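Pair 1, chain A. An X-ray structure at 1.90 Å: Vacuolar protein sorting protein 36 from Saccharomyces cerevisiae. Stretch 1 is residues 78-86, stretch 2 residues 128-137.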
# COMPACT_ATOMS: atom_id res chain seq x y z
N GLU A 78 -17.35 -13.92 13.38
CA GLU A 78 -16.51 -14.65 14.34
C GLU A 78 -15.02 -14.43 14.08
O GLU A 78 -14.56 -14.65 12.98
CB GLU A 78 -16.75 -16.17 14.32
CG GLU A 78 -18.21 -16.63 14.41
CD GLU A 78 -18.81 -16.50 15.79
OE1 GLU A 78 -18.08 -16.39 16.81
OE2 GLU A 78 -20.05 -16.50 15.86
N LEU A 79 -14.27 -14.02 15.11
CA LEU A 79 -12.80 -13.96 14.99
C LEU A 79 -12.19 -15.31 14.58
O LEU A 79 -11.19 -15.35 13.87
CB LEU A 79 -12.16 -13.47 16.29
CG LEU A 79 -12.46 -12.04 16.73
CD1 LEU A 79 -11.87 -11.81 18.16
CD2 LEU A 79 -11.91 -11.00 15.70
N ASP A 80 -12.80 -16.40 15.03
CA ASP A 80 -12.37 -17.74 14.64
C ASP A 80 -12.47 -18.03 13.12
O ASP A 80 -11.88 -18.98 12.65
CB ASP A 80 -13.16 -18.81 15.40
CG ASP A 80 -12.53 -20.20 15.26
OD1 ASP A 80 -11.40 -20.42 15.79
OD2 ASP A 80 -13.16 -21.06 14.59
N ASP A 81 -13.20 -17.22 12.37
CA ASP A 81 -13.29 -17.39 10.90
C ASP A 81 -12.23 -16.57 10.11
O ASP A 81 -12.16 -16.63 8.85
CB ASP A 81 -14.70 -17.04 10.43
CG ASP A 81 -15.76 -18.07 10.90
OD1 ASP A 81 -15.36 -19.19 11.32
OD2 ASP A 81 -16.97 -17.75 10.85
N LEU A 82 -11.39 -15.84 10.84
CA LEU A 82 -10.40 -14.95 10.23
C LEU A 82 -8.99 -15.51 10.28
O LEU A 82 -8.60 -16.21 11.22
CB LEU A 82 -10.40 -13.57 10.93
CG LEU A 82 -11.68 -12.73 10.96
CD1 LEU A 82 -11.37 -11.34 11.57
CD2 LEU A 82 -12.34 -12.58 9.56
N ALA A 83 -8.21 -15.19 9.24
CA ALA A 83 -6.80 -15.53 9.17
C ALA A 83 -5.86 -14.34 9.35
O ALA A 83 -4.79 -14.49 9.98
CB ALA A 83 -6.48 -16.31 7.85
N TYR A 84 -6.24 -13.17 8.81
CA TYR A 84 -5.43 -11.96 8.97
C TYR A 84 -6.31 -10.73 9.03
O TYR A 84 -7.43 -10.73 8.54
CB TYR A 84 -4.46 -11.72 7.77
CG TYR A 84 -3.60 -12.88 7.34
CD1 TYR A 84 -2.26 -12.95 7.76
CD2 TYR A 84 -4.10 -13.90 6.52
CE1 TYR A 84 -1.43 -14.02 7.38
CE2 TYR A 84 -3.28 -14.99 6.13
CZ TYR A 84 -1.94 -15.03 6.55
OH TYR A 84 -1.13 -16.06 6.16
N VAL A 85 -5.78 -9.66 9.62
CA VAL A 85 -6.35 -8.34 9.48
C VAL A 85 -5.20 -7.42 9.04
O VAL A 85 -4.05 -7.63 9.43
CB VAL A 85 -7.10 -7.83 10.76
CG1 VAL A 85 -8.05 -8.86 11.27
CG2 VAL A 85 -6.11 -7.48 11.85
N ASN A 86 -5.51 -6.44 8.19
CA ASN A 86 -4.52 -5.50 7.67
C ASN A 86 -5.09 -4.09 7.67
O ASN A 86 -6.13 -3.86 7.11
CB ASN A 86 -4.09 -5.87 6.23
CG ASN A 86 -3.25 -4.77 5.54
OD1 ASN A 86 -2.14 -4.40 5.98
ND2 ASN A 86 -3.80 -4.22 4.45
N THR A 128 -7.76 -5.37 17.54
CA THR A 128 -8.25 -6.51 16.73
C THR A 128 -7.11 -7.45 16.34
O THR A 128 -7.26 -8.67 16.43
CB THR A 128 -8.99 -6.01 15.44
OG1 THR A 128 -10.11 -5.18 15.82
CG2 THR A 128 -9.50 -7.22 14.62
N GLU A 129 -5.97 -6.89 15.93
CA GLU A 129 -4.77 -7.70 15.66
C GLU A 129 -4.40 -8.59 16.85
O GLU A 129 -4.08 -9.79 16.68
CB GLU A 129 -3.58 -6.80 15.31
CG GLU A 129 -3.61 -6.17 13.90
CD GLU A 129 -2.45 -5.17 13.62
OE1 GLU A 129 -1.83 -4.61 14.59
OE2 GLU A 129 -2.19 -4.89 12.41
N ARG A 130 -4.47 -8.03 18.06
CA ARG A 130 -4.12 -8.75 19.28
C ARG A 130 -5.13 -9.84 19.60
O ARG A 130 -4.72 -10.94 19.95
CB ARG A 130 -3.97 -7.78 20.47
CG ARG A 130 -3.49 -8.44 21.77
CD ARG A 130 -3.09 -7.42 22.84
NE ARG A 130 -1.83 -6.78 22.46
CZ ARG A 130 -0.67 -6.91 23.10
NH1 ARG A 130 -0.58 -7.61 24.24
NH2 ARG A 130 0.40 -6.30 22.62
N ALA A 131 -6.43 -9.53 19.46
CA ALA A 131 -7.53 -10.44 19.77
C ALA A 131 -7.50 -11.63 18.78
O ALA A 131 -7.59 -12.80 19.20
CB ALA A 131 -8.87 -9.72 19.73
N LEU A 132 -7.28 -11.32 17.49
CA LEU A 132 -7.05 -12.37 16.49
C LEU A 132 -5.83 -13.24 16.82
O LEU A 132 -5.93 -14.48 16.83
CB LEU A 132 -6.90 -11.76 15.07
CG LEU A 132 -6.68 -12.82 13.97
CD1 LEU A 132 -7.80 -13.88 13.97
CD2 LEU A 132 -6.56 -12.15 12.62
N GLU A 133 -4.68 -12.63 17.08
CA GLU A 133 -3.50 -13.41 17.42
C GLU A 133 -3.72 -14.36 18.64
O GLU A 133 -3.23 -15.51 18.60
CB GLU A 133 -2.26 -12.52 17.59
CG GLU A 133 -0.93 -13.32 17.64
CD GLU A 133 -0.40 -13.79 16.26
OE1 GLU A 133 -1.14 -13.77 15.24
OE2 GLU A 133 0.78 -14.19 16.21
N ASN A 134 -4.48 -13.93 19.66
CA ASN A 134 -4.77 -14.79 20.82
C ASN A 134 -5.51 -16.06 20.37
O ASN A 134 -5.28 -17.14 20.91
CB ASN A 134 -5.63 -14.09 21.89
CG ASN A 134 -4.88 -12.96 22.63
OD1 ASN A 134 -3.66 -12.88 22.59
ND2 ASN A 134 -5.64 -12.08 23.26
N ILE A 135 -6.43 -15.91 19.44
CA ILE A 135 -7.19 -17.06 18.94
C ILE A 135 -6.31 -17.96 18.08
O ILE A 135 -6.31 -19.18 18.26
CB ILE A 135 -8.43 -16.61 18.21
CG1 ILE A 135 -9.43 -16.09 19.24
CG2 ILE A 135 -9.02 -17.75 17.37
CD1 ILE A 135 -10.32 -15.07 18.71
N LEU A 136 -5.53 -17.36 17.17
CA LEU A 136 -4.68 -18.14 16.25
C LEU A 136 -3.65 -18.98 16.95
O LEU A 136 -3.45 -20.14 16.57
CB LEU A 136 -4.00 -17.25 15.19
CG LEU A 136 -4.95 -16.70 14.11
CD1 LEU A 136 -4.21 -15.73 13.14
CD2 LEU A 136 -5.62 -17.83 13.32
N THR A 137 -2.99 -18.41 17.97
CA THR A 137 -1.89 -19.08 18.65
C THR A 137 -2.42 -20.03 19.73
O THR A 137 -1.69 -20.90 20.22
CB THR A 137 -0.90 -18.08 19.26
OG1 THR A 137 -1.61 -17.22 20.15
CG2 THR A 137 -0.21 -17.25 18.15

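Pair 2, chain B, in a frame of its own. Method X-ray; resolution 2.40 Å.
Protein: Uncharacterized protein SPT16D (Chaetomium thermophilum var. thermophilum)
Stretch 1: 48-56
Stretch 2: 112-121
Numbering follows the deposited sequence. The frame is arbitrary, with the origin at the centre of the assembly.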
# COMPACT_ATOMS: atom_id res chain seq x y z
N HIS B 48 -5.65 3.40 12.82
CA HIS B 48 -6.58 3.70 13.90
C HIS B 48 -6.34 5.11 14.41
O HIS B 48 -5.23 5.63 14.33
CB HIS B 48 -6.42 2.68 15.03
CG HIS B 48 -7.56 2.66 15.99
ND1 HIS B 48 -7.69 3.58 17.01
CD2 HIS B 48 -8.62 1.83 16.10
CE1 HIS B 48 -8.79 3.31 17.71
NE2 HIS B 48 -9.37 2.25 17.17
N ILE B 49 -7.40 5.75 14.92
CA ILE B 49 -7.31 7.13 15.37
C ILE B 49 -6.38 7.31 16.57
O ILE B 49 -5.78 8.38 16.75
CB ILE B 49 -8.71 7.71 15.69
CG1 ILE B 49 -8.65 9.23 15.83
CG2 ILE B 49 -9.26 7.09 16.96
CD1 ILE B 49 -8.37 9.95 14.53
N ASN B 50 -6.24 6.26 17.38
CA ASN B 50 -5.38 6.30 18.56
C ASN B 50 -3.90 6.31 18.20
O ASN B 50 -3.02 6.40 19.07
CB ASN B 50 -5.68 5.10 19.47
CG ASN B 50 -7.06 5.18 20.10
OD1 ASN B 50 -7.73 6.21 20.03
ND2 ASN B 50 -7.48 4.09 20.73
N THR B 51 -3.63 6.21 16.90
CA THR B 51 -2.28 6.15 16.36
C THR B 51 -1.89 7.52 15.80
O THR B 51 -0.71 7.81 15.57
CB THR B 51 -2.19 5.02 15.29
OG1 THR B 51 -1.08 4.17 15.57
CG2 THR B 51 -2.05 5.59 13.90
N ILE B 52 -2.89 8.38 15.63
CA ILE B 52 -2.73 9.66 14.94
C ILE B 52 -2.55 10.85 15.89
O ILE B 52 -3.28 11.00 16.86
CB ILE B 52 -3.92 9.92 13.99
CG1 ILE B 52 -3.86 8.97 12.80
CG2 ILE B 52 -3.93 11.36 13.50
CD1 ILE B 52 -5.17 8.84 12.04
N LYS B 53 -1.56 11.69 15.58
CA LYS B 53 -1.30 12.92 16.33
C LYS B 53 -2.18 14.06 15.84
O LYS B 53 -3.02 14.57 16.59
CB LYS B 53 0.18 13.30 16.20
CG LYS B 53 0.62 14.43 17.11
CD LYS B 53 2.13 14.62 17.04
CE LYS B 53 2.65 15.35 18.26
NZ LYS B 53 2.76 16.82 18.01
N ASN B 54 -1.99 14.47 14.59
CA ASN B 54 -2.81 15.52 13.99
C ASN B 54 -2.89 15.41 12.46
O ASN B 54 -2.17 14.61 11.86
CB ASN B 54 -2.30 16.90 14.40
CG ASN B 54 -0.82 17.09 14.11
OD1 ASN B 54 -0.35 16.88 12.99
ND2 ASN B 54 -0.07 17.49 15.14
N ALA B 55 -3.75 16.23 11.86
CA ALA B 55 -3.86 16.30 10.40
C ALA B 55 -3.94 17.75 9.94
O ALA B 55 -4.66 18.56 10.53
CB ALA B 55 -5.07 15.52 9.92
N SER B 56 -3.20 18.07 8.88
CA SER B 56 -3.16 19.44 8.37
C SER B 56 -3.36 19.55 6.86
O SER B 56 -2.82 18.73 6.09
CB SER B 56 -1.84 20.11 8.76
OG SER B 56 -1.47 19.77 10.09
N GLN B 112 -12.55 16.26 9.99
CA GLN B 112 -13.09 15.00 10.50
C GLN B 112 -12.08 14.27 11.37
O GLN B 112 -12.43 13.70 12.41
CB GLN B 112 -13.52 14.10 9.34
CG GLN B 112 -14.68 14.61 8.50
CD GLN B 112 -15.24 13.54 7.57
OE1 GLN B 112 -16.07 12.73 7.96
NE2 GLN B 112 -14.77 13.54 6.32
N ILE B 113 -10.82 14.27 10.94
CA ILE B 113 -9.74 13.62 11.68
C ILE B 113 -9.46 14.33 13.00
O ILE B 113 -9.32 13.68 14.04
CB ILE B 113 -8.44 13.54 10.83
CG1 ILE B 113 -8.63 12.59 9.65
CG2 ILE B 113 -7.27 13.09 11.68
CD1 ILE B 113 -7.51 12.65 8.63
N SER B 114 -9.38 15.65 12.95
CA SER B 114 -9.16 16.45 14.15
C SER B 114 -10.31 16.27 15.12
O SER B 114 -10.10 16.18 16.33
CB SER B 114 -8.99 17.94 13.80
OG SER B 114 -7.95 18.14 12.87
N ASN B 115 -11.53 16.21 14.59
CA ASN B 115 -12.73 16.06 15.40
C ASN B 115 -12.82 14.66 16.01
O ASN B 115 -13.29 14.50 17.14
CB ASN B 115 -13.98 16.38 14.56
CG ASN B 115 -15.27 16.34 15.37
OD1 ASN B 115 -15.26 16.54 16.58
ND2 ASN B 115 -16.38 16.08 14.69
N LEU B 116 -12.37 13.66 15.26
CA LEU B 116 -12.28 12.29 15.76
C LEU B 116 -11.21 12.19 16.84
O LEU B 116 -11.38 11.49 17.84
CB LEU B 116 -11.96 11.32 14.61
CG LEU B 116 -13.15 10.64 13.93
CD1 LEU B 116 -12.71 9.79 12.74
CD2 LEU B 116 -13.91 9.79 14.92
N LYS B 117 -10.09 12.82 16.65
CA LYS B 117 -9.01 12.77 17.58
C LYS B 117 -9.34 13.30 18.94
O LYS B 117 -8.83 12.86 19.91
CB LYS B 117 -7.85 13.56 17.00
CG LYS B 117 -6.62 13.58 17.82
CD LYS B 117 -6.00 12.20 17.78
CE LYS B 117 -5.58 11.67 19.13
NZ LYS B 117 -5.40 10.23 19.05
N ARG B 118 -10.22 14.26 18.99
CA ARG B 118 -10.54 14.93 20.22
C ARG B 118 -11.43 14.11 21.16
O ARG B 118 -11.20 14.06 22.35
CB ARG B 118 -10.96 16.37 19.93
CG ARG B 118 -12.35 16.82 20.26
CD ARG B 118 -12.60 18.20 19.68
NE ARG B 118 -11.92 18.42 18.40
CZ ARG B 118 -12.22 19.38 17.53
NH1 ARG B 118 -11.53 19.48 16.41
NH2 ARG B 118 -13.21 20.24 17.77
N GLU B 119 -12.36 13.37 20.58
CA GLU B 119 -13.02 12.35 21.32
C GLU B 119 -12.05 11.31 21.74
O GLU B 119 -12.17 10.80 22.80
CB GLU B 119 -14.15 11.69 20.51
CG GLU B 119 -15.10 12.64 19.85
CD GLU B 119 -15.24 13.96 20.59
OE1 GLU B 119 -15.42 13.94 21.82
OE2 GLU B 119 -15.16 15.02 19.95
N ALA B 120 -11.12 10.95 20.88
CA ALA B 120 -10.19 9.88 21.22
C ALA B 120 -9.38 10.25 22.42
O ALA B 120 -9.04 9.38 23.18
CB ALA B 120 -9.30 9.48 20.07
N VAL B 121 -9.07 11.53 22.58
CA VAL B 121 -8.32 11.92 23.75
C VAL B 121 -9.15 12.31 24.97
O VAL B 121 -8.61 12.50 26.01
CB VAL B 121 -7.26 13.01 23.49
CG1 VAL B 121 -6.29 12.57 22.44
CG2 VAL B 121 -7.88 14.32 23.11
O HOH W 1 -6.53 20.67 11.10

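In both pairs a short 3-10 turn leads into a strand that runs nearly antiparallel to a helix, at 166° in pair 1 and 154° in pair 2. The axes approach to 8.8 Å and 7.7 Å, and the central backbones superpose with an RMSD of 0.8 Å.

The first inward position lies in the 3-10 turn, where A:Leu79 matches B:Ile49. Each points its CA-to-CB bond toward the helix, and each loses 89 Å² to it, so either branched aliphatic side chain fills the site. The difference lies in reach. A:Leu79 meets a long partner close to its own backbone, CB of A:Leu79 lying 3.4 Å from CD1 of A:Ile135, and its CD1 lies 4.0 Å from CB of the small A:Ala131. At the matching helix positions pair 2 has B:Ala120 and B:Leu116. There B:Ile49 places CG2 3.9 Å from CB of B:Ala120 and CD1 3.8 Å from CB of B:Leu116.

The sharpest contrast is A:Leu132 against B:Lys117. Both start sideways with chi1 t and chi2 p, and the ends of both come nearer the other stretch. A:Leu132 is a purely apolar solution: its CD1 lies 4.0 Å from CB of A:Leu82, and its CD2 lies 3.9 Å from CG1 of A:Val85. No hydrogen bond crosses pair 1, and the carbonyl oxygen of A:Ala83, buried by the contact, has no partner in the model. B:Lys117 instead lays its aliphatic chain along the turn, with CD 3.1 Å from O of B:Ile52, and delivers its amino group to two carbonyls: NZ donates to O of B:Ile49 at 3.0 Å and to O of B:Ile52 at 3.1 Å. A lysine suits this place because its methylenes can pack while its charged end finds acceptors.

A:Leu82 and B:Ile52 put their side-chain centres within 0.5 Å of each other. Both are buried and aliphatic; B:Ile52 CG2 lies 4.2 Å from CG2 of B:Ile113.

Further along the strand, A:Val85 matches B:Ala55, and both point toward the helix. The two methyls of A:Val85 spread over the helix: CG1 is 4.0 Å from CG2 of A:Thr128, and CG2 is 3.5 Å from CG of A:Glu129. B:Ala55 offers one methyl, but the larger B:Ile113, matching A:Thr128, brings CG2 to 3.7 Å from CB of B:Ala55. Beside it, a water donates to O of B:Ala55 at 2.9 Å and, weakly, to OG of B:Ser114 at 3.4 Å.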